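Local coordinates for type 2A phosphatase-associated protein 42 (Saccharomyces cerevisiae, PDB 2V0P), which inhibits the PP2A-type phosphatase SIT4, associates with PP2A catalytic subunits and takes part in negative regulation of TOR signalling, its N-terminal domain being the part given here, at residues L104-L115 against T215-C226; R25-G33 against I83-S91. All blocks are in the same frame, centred on the assembly; numbering follows the deposited sequence.

Interaction 1: residues L104-L115 against T215-C226. With ZN (zinc ion), chain D.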
# COMPACT_ATOMS: atom_id res chain seq x y z
N LEU A 104 2.99 12.94 -9.34
CA LEU A 104 3.82 12.00 -8.59
C LEU A 104 4.92 11.48 -9.47
O LEU A 104 5.99 11.26 -8.96
CB LEU A 104 3.02 10.84 -7.94
CG LEU A 104 2.01 11.29 -6.90
CD1 LEU A 104 1.03 10.16 -6.50
CD2 LEU A 104 2.61 11.98 -5.72
N LYS A 105 4.62 11.29 -10.73
CA LYS A 105 5.58 10.88 -11.75
C LYS A 105 6.70 11.93 -11.89
O LYS A 105 7.90 11.62 -11.80
CB LYS A 105 4.85 10.73 -13.09
CG LYS A 105 5.70 10.21 -14.19
CD LYS A 105 4.86 9.65 -15.33
CE LYS A 105 5.60 8.54 -16.09
NZ LYS A 105 5.82 7.30 -15.25
N LYS A 106 6.27 13.16 -12.07
CA LYS A 106 7.20 14.31 -12.18
C LYS A 106 8.04 14.54 -10.91
O LYS A 106 9.21 14.80 -11.03
CB LYS A 106 6.42 15.57 -12.54
CG LYS A 106 5.82 15.55 -13.91
CD LYS A 106 6.86 15.28 -15.00
CE LYS A 106 6.44 15.93 -16.31
NZ LYS A 106 7.05 15.24 -17.49
N SER A 107 7.44 14.45 -9.73
CA SER A 107 8.16 14.46 -8.48
C SER A 107 9.30 13.41 -8.44
O SER A 107 10.45 13.77 -8.24
CB SER A 107 7.21 14.25 -7.30
OG SER A 107 7.94 14.06 -6.11
N VAL A 108 8.95 12.13 -8.67
CA VAL A 108 9.91 11.06 -8.79
C VAL A 108 10.99 11.31 -9.85
O VAL A 108 12.17 11.10 -9.55
CB VAL A 108 9.24 9.67 -8.92
CG1 VAL A 108 10.25 8.60 -9.20
CG2 VAL A 108 8.38 9.37 -7.63
N GLU A 109 10.63 11.82 -11.04
CA GLU A 109 11.62 12.15 -12.03
C GLU A 109 12.63 13.18 -11.45
O GLU A 109 13.81 12.97 -11.61
CB GLU A 109 11.01 12.67 -13.31
CG GLU A 109 11.93 12.72 -14.47
CD GLU A 109 11.18 12.89 -15.79
OE1 GLU A 109 9.99 12.47 -15.86
OE2 GLU A 109 11.78 13.42 -16.75
N SER A 110 12.14 14.25 -10.83
CA SER A 110 13.00 15.25 -10.24
C SER A 110 13.92 14.62 -9.19
O SER A 110 15.11 14.90 -9.15
CB SER A 110 12.25 16.41 -9.61
OG SER A 110 11.75 17.25 -10.58
N PHE A 111 13.34 13.79 -8.33
CA PHE A 111 14.12 13.09 -7.30
C PHE A 111 15.23 12.27 -7.94
O PHE A 111 16.33 12.27 -7.45
CB PHE A 111 13.20 12.22 -6.41
CG PHE A 111 12.50 12.99 -5.33
CD1 PHE A 111 13.22 13.75 -4.41
CD2 PHE A 111 11.11 12.89 -5.16
CE1 PHE A 111 12.60 14.47 -3.42
CE2 PHE A 111 10.48 13.60 -4.18
CZ PHE A 111 11.23 14.42 -3.28
N ILE A 112 14.94 11.60 -9.06
CA ILE A 112 15.94 10.80 -9.74
C ILE A 112 17.06 11.62 -10.46
O ILE A 112 18.24 11.30 -10.40
CB ILE A 112 15.27 9.70 -10.62
CG1 ILE A 112 14.43 8.77 -9.69
CG2 ILE A 112 16.29 8.93 -11.39
CD1 ILE A 112 13.74 7.64 -10.40
N ASN A 113 16.64 12.71 -11.10
CA ASN A 113 17.54 13.76 -11.57
C ASN A 113 18.55 14.18 -10.48
O ASN A 113 19.70 14.14 -10.73
CB ASN A 113 16.70 14.96 -12.04
CG ASN A 113 15.99 14.70 -13.33
OD1 ASN A 113 16.24 13.70 -13.95
ND2 ASN A 113 15.12 15.62 -13.76
N PHE A 114 18.07 14.49 -9.28
CA PHE A 114 18.87 14.88 -8.16
C PHE A 114 19.95 13.79 -7.83
O PHE A 114 21.05 14.12 -7.74
CB PHE A 114 18.00 15.20 -6.97
CG PHE A 114 18.75 15.44 -5.68
CD1 PHE A 114 19.71 16.47 -5.56
CD2 PHE A 114 18.46 14.68 -4.56
CE1 PHE A 114 20.39 16.68 -4.38
CE2 PHE A 114 19.14 14.93 -3.31
CZ PHE A 114 20.13 15.94 -3.25
N LEU A 115 19.57 12.52 -7.68
CA LEU A 115 20.50 11.46 -7.36
C LEU A 115 21.47 11.23 -8.48
O LEU A 115 22.64 10.98 -8.27
CB LEU A 115 19.74 10.12 -6.99
CG LEU A 115 18.73 10.22 -5.86
CD1 LEU A 115 17.99 8.86 -5.64
CD2 LEU A 115 19.25 10.73 -4.53
N THR A 215 15.40 11.38 0.06
CA THR A 215 14.91 11.10 -1.30
C THR A 215 14.42 9.67 -1.46
O THR A 215 13.37 9.43 -2.04
CB THR A 215 15.99 11.48 -2.38
OG1 THR A 215 16.13 12.87 -2.34
CG2 THR A 215 15.62 11.10 -3.80
N ILE A 216 15.17 8.71 -0.94
CA ILE A 216 14.74 7.34 -1.08
C ILE A 216 13.33 7.18 -0.45
O ILE A 216 12.51 6.59 -1.06
CB ILE A 216 15.76 6.32 -0.52
CG1 ILE A 216 17.06 6.32 -1.35
CG2 ILE A 216 15.13 4.91 -0.44
CD1 ILE A 216 16.95 6.10 -2.80
N ASN A 217 13.09 7.75 0.71
CA ASN A 217 11.79 7.73 1.35
C ASN A 217 10.70 8.39 0.55
O ASN A 217 9.57 7.95 0.54
CB ASN A 217 11.82 8.37 2.72
CG ASN A 217 12.52 7.48 3.75
OD1 ASN A 217 12.48 6.26 3.67
ND2 ASN A 217 13.15 8.10 4.70
N ASN A 218 11.05 9.48 -0.11
CA ASN A 218 10.08 10.16 -0.89
C ASN A 218 9.80 9.42 -2.17
O ASN A 218 8.64 9.41 -2.63
CB ASN A 218 10.55 11.61 -1.16
CG ASN A 218 10.85 12.36 0.08
OD1 ASN A 218 10.25 12.16 1.07
ND2 ASN A 218 11.88 13.20 0.04
N ILE A 219 10.83 8.82 -2.77
CA ILE A 219 10.62 8.10 -3.98
C ILE A 219 9.67 6.88 -3.61
O ILE A 219 8.80 6.61 -4.33
CB ILE A 219 11.87 7.60 -4.64
CG1 ILE A 219 12.60 8.80 -5.37
CG2 ILE A 219 11.55 6.56 -5.73
CD1 ILE A 219 13.96 8.49 -5.82
N GLU A 220 9.91 6.23 -2.51
CA GLU A 220 9.07 5.02 -2.10
C GLU A 220 7.60 5.43 -1.90
O GLU A 220 6.65 4.78 -2.46
CB GLU A 220 9.64 4.38 -0.83
CG GLU A 220 9.14 2.95 -0.59
CD GLU A 220 9.28 2.49 0.84
OE1 GLU A 220 9.62 3.29 1.75
OE2 GLU A 220 9.01 1.32 1.07
N GLN A 221 7.41 6.51 -1.16
CA GLN A 221 6.11 6.99 -0.80
C GLN A 221 5.39 7.39 -2.08
O GLN A 221 4.29 7.01 -2.25
CB GLN A 221 6.18 8.15 0.15
CG GLN A 221 4.95 8.99 0.21
CD GLN A 221 3.77 8.26 0.86
OE1 GLN A 221 3.94 7.47 1.79
NE2 GLN A 221 2.57 8.53 0.38
N ASN A 222 6.06 8.09 -2.99
CA ASN A 222 5.38 8.51 -4.20
C ASN A 222 5.04 7.36 -5.18
O ASN A 222 4.05 7.38 -5.86
CB ASN A 222 6.16 9.66 -4.89
CG ASN A 222 6.19 10.94 -4.06
OD1 ASN A 222 5.58 11.04 -3.02
ND2 ASN A 222 6.94 11.90 -4.51
N LEU A 223 5.89 6.36 -5.27
CA LEU A 223 5.65 5.26 -6.12
C LEU A 223 4.47 4.45 -5.56
O LEU A 223 3.59 4.17 -6.27
CB LEU A 223 6.90 4.39 -6.20
CG LEU A 223 7.99 5.01 -7.10
CD1 LEU A 223 9.13 3.99 -7.27
CD2 LEU A 223 7.43 5.38 -8.43
N PHE A 224 4.45 4.21 -4.27
CA PHE A 224 3.36 3.48 -3.62
C PHE A 224 2.04 4.23 -3.74
O PHE A 224 1.03 3.64 -4.14
CB PHE A 224 3.65 3.28 -2.17
CG PHE A 224 2.69 2.34 -1.53
CD1 PHE A 224 2.72 1.01 -1.85
CD2 PHE A 224 1.71 2.81 -0.67
CE1 PHE A 224 1.82 0.09 -1.24
CE2 PHE A 224 0.79 1.91 -0.08
CZ PHE A 224 0.87 0.57 -0.36
N GLU A 225 2.07 5.52 -3.38
CA GLU A 225 0.93 6.40 -3.48
C GLU A 225 0.43 6.42 -4.90
O GLU A 225 -0.78 6.22 -5.13
CB GLU A 225 1.26 7.80 -2.99
CG GLU A 225 0.06 8.70 -2.68
CD GLU A 225 0.52 10.10 -2.28
OE1 GLU A 225 1.47 10.20 -1.47
OE2 GLU A 225 -0.05 11.10 -2.77
N CYS A 226 1.33 6.58 -5.88
CA CYS A 226 0.91 6.54 -7.28
C CYS A 226 0.20 5.24 -7.71
O CYS A 226 -0.86 5.25 -8.35
CB CYS A 226 2.09 6.76 -8.18
SG CYS A 226 1.56 7.02 -9.87
ZN ZN D . 3.61 6.85 -10.87
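Thr215 turns its methyl CG2 into the corner between Phe111 and Leu115, 3.6 Å from Phe111 CD1 and also against both methyls of Leu115. With CG2 anti to the backbone N, OG1 is left beside that N, where it bonds to Phe211 O; a threonine thus offers a methyl to the interface while its hydroxyl is satisfied within its own helix. One residue on, Ile216 reaches only Leu115, CD1 to CD1. Asn218 suits its place by packing CB 3.6 Å from Phe111 CZ, its amide plane 37° from the ring, while ND2 keeps Asp214 as its partner. Ile219 is a knob set among Val108, Phe111, Ile112 and Leu115: the branched chain brings CG1 to 3.6 Å from Phe111 CB and CD1 against Ile112 CG1. Phe111 returns the arrangement, sitting among Thr215, Asn218, Ile219 and Asn222, so the helices mesh knobs-into-holes. The axes of 104-115 and 215-226 run antiparallel at 157° and come within 9.4 Å, the close pairing on which a tetratricopeptide repeat-like fold is built. Asn222 is a polar knob whose short chain fits a hole lined by Leu104, Ser107, Val108 and Phe111. Its CB lies 3.5 Å from Val108 CG2, and its ND2 end comes near Ser107 OG at an angle too poor for a hydrogen bond; that hydroxyl is bonded to Gly80 O. Leu223 CD2 meets the same methyl, Val108 CG2. Glu225 crosses Leu104 with OE2 against its methyls, while OE1 accepts from Gln221 NE2. Leu104 CD1 lies 3.9 Å from Cys226 CB; SG of that cysteine binds the zinc ion at 2.3 Å.

Interaction 2: residues R25-G33 against I83-S91; sequences RQDSPEYQG and ISRRQSNDS
The turn that starts helix 29-52 is fastened to the loop between helices 75-83 and 93-120, chiefly through the side-chain amide of Gln32. Its OE1 accepts from Arg86 NH1 at 3.0 Å, on a lone pair in the carbonyl plane, and from Gln87 N at 2.9 Å, a straighter bond (159°) whose donor stands above that plane. A bend at chi2 (-57°) folds the amide back toward the Arg25-Ser28 beta turn, where NE2 donates to Gln26 O at 2.7 Å; NE2 also bonds weakly to Arg85 O. Glutamine suits the place because one amide can accept from the loop through OE1 and donate to carbonyls of both segments through NE2. A leucine here would probably leave Gln87 N and Arg86 NH1 without this acceptor and Gln26 O without its donor. Ser28 N-caps the helix, its OG accepting from Tyr31 N, and so fixes the first turn, which bears Gln32. Gln26 may add a weak bond from NE2 to Arg85 O, though the setting of its amide is doubtful. Tyr31 sets its OH 3.5 Å from Arg85 CD, at the edge of the guanidinium; the hydroxyl is bonded to Leu19 O, while Arg85 NH1 turns to Leu81 O.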
# COMPACT_ATOMS: atom_id res chain seq x y z
N ARG A 25 -6.08 24.16 3.84
CA ARG A 25 -6.35 22.98 3.04
C ARG A 25 -5.37 22.85 1.87
O ARG A 25 -5.00 23.82 1.21
CB ARG A 25 -7.79 22.99 2.53
CG ARG A 25 -8.85 22.78 3.60
CD ARG A 25 -10.20 22.74 2.94
NE ARG A 25 -10.27 21.64 1.98
CZ ARG A 25 -10.83 20.46 2.21
NH1 ARG A 25 -11.41 20.20 3.39
NH2 ARG A 25 -10.83 19.54 1.25
N GLN A 26 -4.93 21.63 1.61
CA GLN A 26 -3.97 21.41 0.56
C GLN A 26 -4.64 21.55 -0.79
O GLN A 26 -3.98 21.84 -1.77
CB GLN A 26 -3.26 20.07 0.70
CG GLN A 26 -2.03 20.00 -0.17
CD GLN A 26 -1.48 18.61 -0.35
OE1 GLN A 26 -1.43 17.82 0.61
NE2 GLN A 26 -1.07 18.30 -1.57
N ASP A 27 -5.96 21.36 -0.86
CA ASP A 27 -6.64 21.64 -2.13
C ASP A 27 -6.95 23.13 -2.27
O ASP A 27 -7.65 23.47 -3.16
CB ASP A 27 -7.94 20.79 -2.33
CG ASP A 27 -9.01 21.10 -1.33
OD1 ASP A 27 -8.88 22.07 -0.58
OD2 ASP A 27 -10.05 20.35 -1.29
N SER A 28 -6.55 23.95 -1.31
CA SER A 28 -6.90 25.36 -1.30
C SER A 28 -6.21 26.13 -2.44
O SER A 28 -5.09 25.83 -2.81
CB SER A 28 -6.60 26.00 0.05
OG SER A 28 -5.24 26.27 0.19
N PRO A 29 -6.92 27.08 -3.04
CA PRO A 29 -6.21 27.83 -4.10
C PRO A 29 -5.09 28.68 -3.55
O PRO A 29 -4.16 28.97 -4.27
CB PRO A 29 -7.31 28.72 -4.70
CG PRO A 29 -8.31 28.85 -3.63
CD PRO A 29 -8.31 27.52 -2.91
N GLU A 30 -5.17 29.02 -2.27
CA GLU A 30 -4.16 29.80 -1.59
C GLU A 30 -2.92 28.90 -1.47
O GLU A 30 -1.88 29.32 -1.84
CB GLU A 30 -4.61 30.30 -0.21
CG GLU A 30 -5.63 31.37 -0.19
CD GLU A 30 -7.04 30.88 -0.46
OE1 GLU A 30 -7.30 29.66 -0.30
OE2 GLU A 30 -7.89 31.73 -0.83
N TYR A 31 -3.07 27.66 -1.02
CA TYR A 31 -1.92 26.75 -0.99
C TYR A 31 -1.37 26.39 -2.38
O TYR A 31 -0.20 26.48 -2.61
CB TYR A 31 -2.20 25.49 -0.12
CG TYR A 31 -1.04 24.53 -0.02
CD1 TYR A 31 -0.07 24.68 0.96
CD2 TYR A 31 -0.90 23.49 -0.90
CE1 TYR A 31 0.99 23.88 1.02
CE2 TYR A 31 0.17 22.64 -0.83
CZ TYR A 31 1.12 22.85 0.15
OH TYR A 31 2.19 22.02 0.27
N GLN A 32 -2.21 25.94 -3.29
CA GLN A 32 -1.73 25.47 -4.57
C GLN A 32 -1.12 26.66 -5.37
O GLN A 32 -0.18 26.48 -6.14
CB GLN A 32 -2.84 24.82 -5.36
CG GLN A 32 -3.30 23.46 -4.85
CD GLN A 32 -2.16 22.51 -4.78
OE1 GLN A 32 -1.42 22.33 -5.75
NE2 GLN A 32 -1.97 21.93 -3.64
N GLY A 33 -1.71 27.84 -5.18
CA GLY A 33 -1.32 29.08 -5.81
C GLY A 33 0.13 29.41 -5.48
O GLY A 33 0.90 29.57 -6.38
N ILE A 83 6.68 19.49 -6.21
CA ILE A 83 5.81 18.87 -7.16
C ILE A 83 4.94 17.76 -6.51
O ILE A 83 3.80 17.66 -6.79
CB ILE A 83 6.59 18.32 -8.35
CG1 ILE A 83 7.29 19.47 -9.10
CG2 ILE A 83 5.61 17.63 -9.35
CD1 ILE A 83 8.07 19.06 -10.16
N SER A 84 5.50 16.97 -5.61
CA SER A 84 4.68 15.88 -5.02
C SER A 84 3.45 16.42 -4.28
O SER A 84 2.51 15.67 -4.00
CB SER A 84 5.55 15.02 -4.11
OG SER A 84 5.89 15.74 -2.98
N ARG A 85 3.45 17.74 -4.03
CA ARG A 85 2.46 18.37 -3.22
C ARG A 85 1.31 19.07 -4.05
O ARG A 85 0.35 19.51 -3.48
CB ARG A 85 3.12 19.36 -2.27
CG ARG A 85 3.70 18.81 -1.02
CD ARG A 85 4.74 19.73 -0.39
NE ARG A 85 5.17 19.19 0.89
CZ ARG A 85 6.05 18.22 1.05
NH1 ARG A 85 6.67 17.68 0.01
NH2 ARG A 85 6.34 17.76 2.26
N ARG A 86 1.48 19.14 -5.36
CA ARG A 86 0.53 19.71 -6.28
C ARG A 86 -0.74 18.86 -6.33
O ARG A 86 -0.67 17.67 -6.23
CB ARG A 86 1.16 19.82 -7.66
CG ARG A 86 2.21 20.93 -7.73
CD ARG A 86 1.51 22.31 -7.89
NE ARG A 86 0.98 22.54 -9.22
CZ ARG A 86 -0.21 23.11 -9.47
NH1 ARG A 86 -1.01 23.47 -8.48
NH2 ARG A 86 -0.60 23.30 -10.73
N GLN A 87 -1.87 19.52 -6.47
CA GLN A 87 -3.15 18.86 -6.68
C GLN A 87 -3.98 19.67 -7.67
O GLN A 87 -3.92 20.91 -7.71
CB GLN A 87 -3.95 18.79 -5.37
CG GLN A 87 -3.30 18.10 -4.29
CD GLN A 87 -4.23 17.91 -3.12
OE1 GLN A 87 -5.46 18.11 -3.21
NE2 GLN A 87 -3.65 17.50 -2.01
N SER A 88 -4.78 18.97 -8.44
CA SER A 88 -5.69 19.66 -9.37
C SER A 88 -7.00 19.95 -8.68
O SER A 88 -7.37 19.24 -7.74
CB SER A 88 -5.91 18.81 -10.60
OG SER A 88 -7.01 19.28 -11.33
N ASN A 89 -7.69 21.00 -9.12
CA ASN A 89 -9.05 21.31 -8.66
C ASN A 89 -10.10 21.23 -9.78
O ASN A 89 -11.27 21.60 -9.60
CB ASN A 89 -9.08 22.67 -7.94
CG ASN A 89 -8.60 22.58 -6.49
OD1 ASN A 89 -7.69 23.32 -6.07
ND2 ASN A 89 -9.20 21.66 -5.72
N ASP A 90 -9.66 20.74 -10.94
CA ASP A 90 -10.55 20.49 -12.05
C ASP A 90 -11.86 19.84 -11.57
O ASP A 90 -11.86 18.93 -10.75
CB ASP A 90 -9.86 19.62 -13.09
CG ASP A 90 -10.54 19.69 -14.46
OD1 ASP A 90 -10.01 20.37 -15.36
OD2 ASP A 90 -11.61 19.07 -14.64
N SER A 91 -12.99 20.32 -12.08
CA SER A 91 -14.29 19.75 -11.71
C SER A 91 -14.42 18.30 -12.17
O SER A 91 -15.10 17.49 -11.54
CB SER A 91 -15.45 20.60 -12.24
OG SER A 91 -15.21 21.01 -13.57

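Overall arrangement
Interaction 2 comes first along the chain and is complete before interaction 1 begins: 25-33, 83-91, 104-115, then 215-226. Their centres lie about 19 Å apart, interaction 1 buried near the middle of the chain and interaction 2 toward its periphery. Helix 93-120 connects them, since it begins just after 83-91 and carries 104-115. They also touch, Ser84 CB lying 3.3 Å from Ser107 OG and close to Asn222 as well. Interaction 2 thus ties the start of helix 29-52 to the loop before helix 93-120, and interaction 1 ties that helix to helix 199-231, joining early and late parts of one all-helical, tetratricopeptide repeat-like domain.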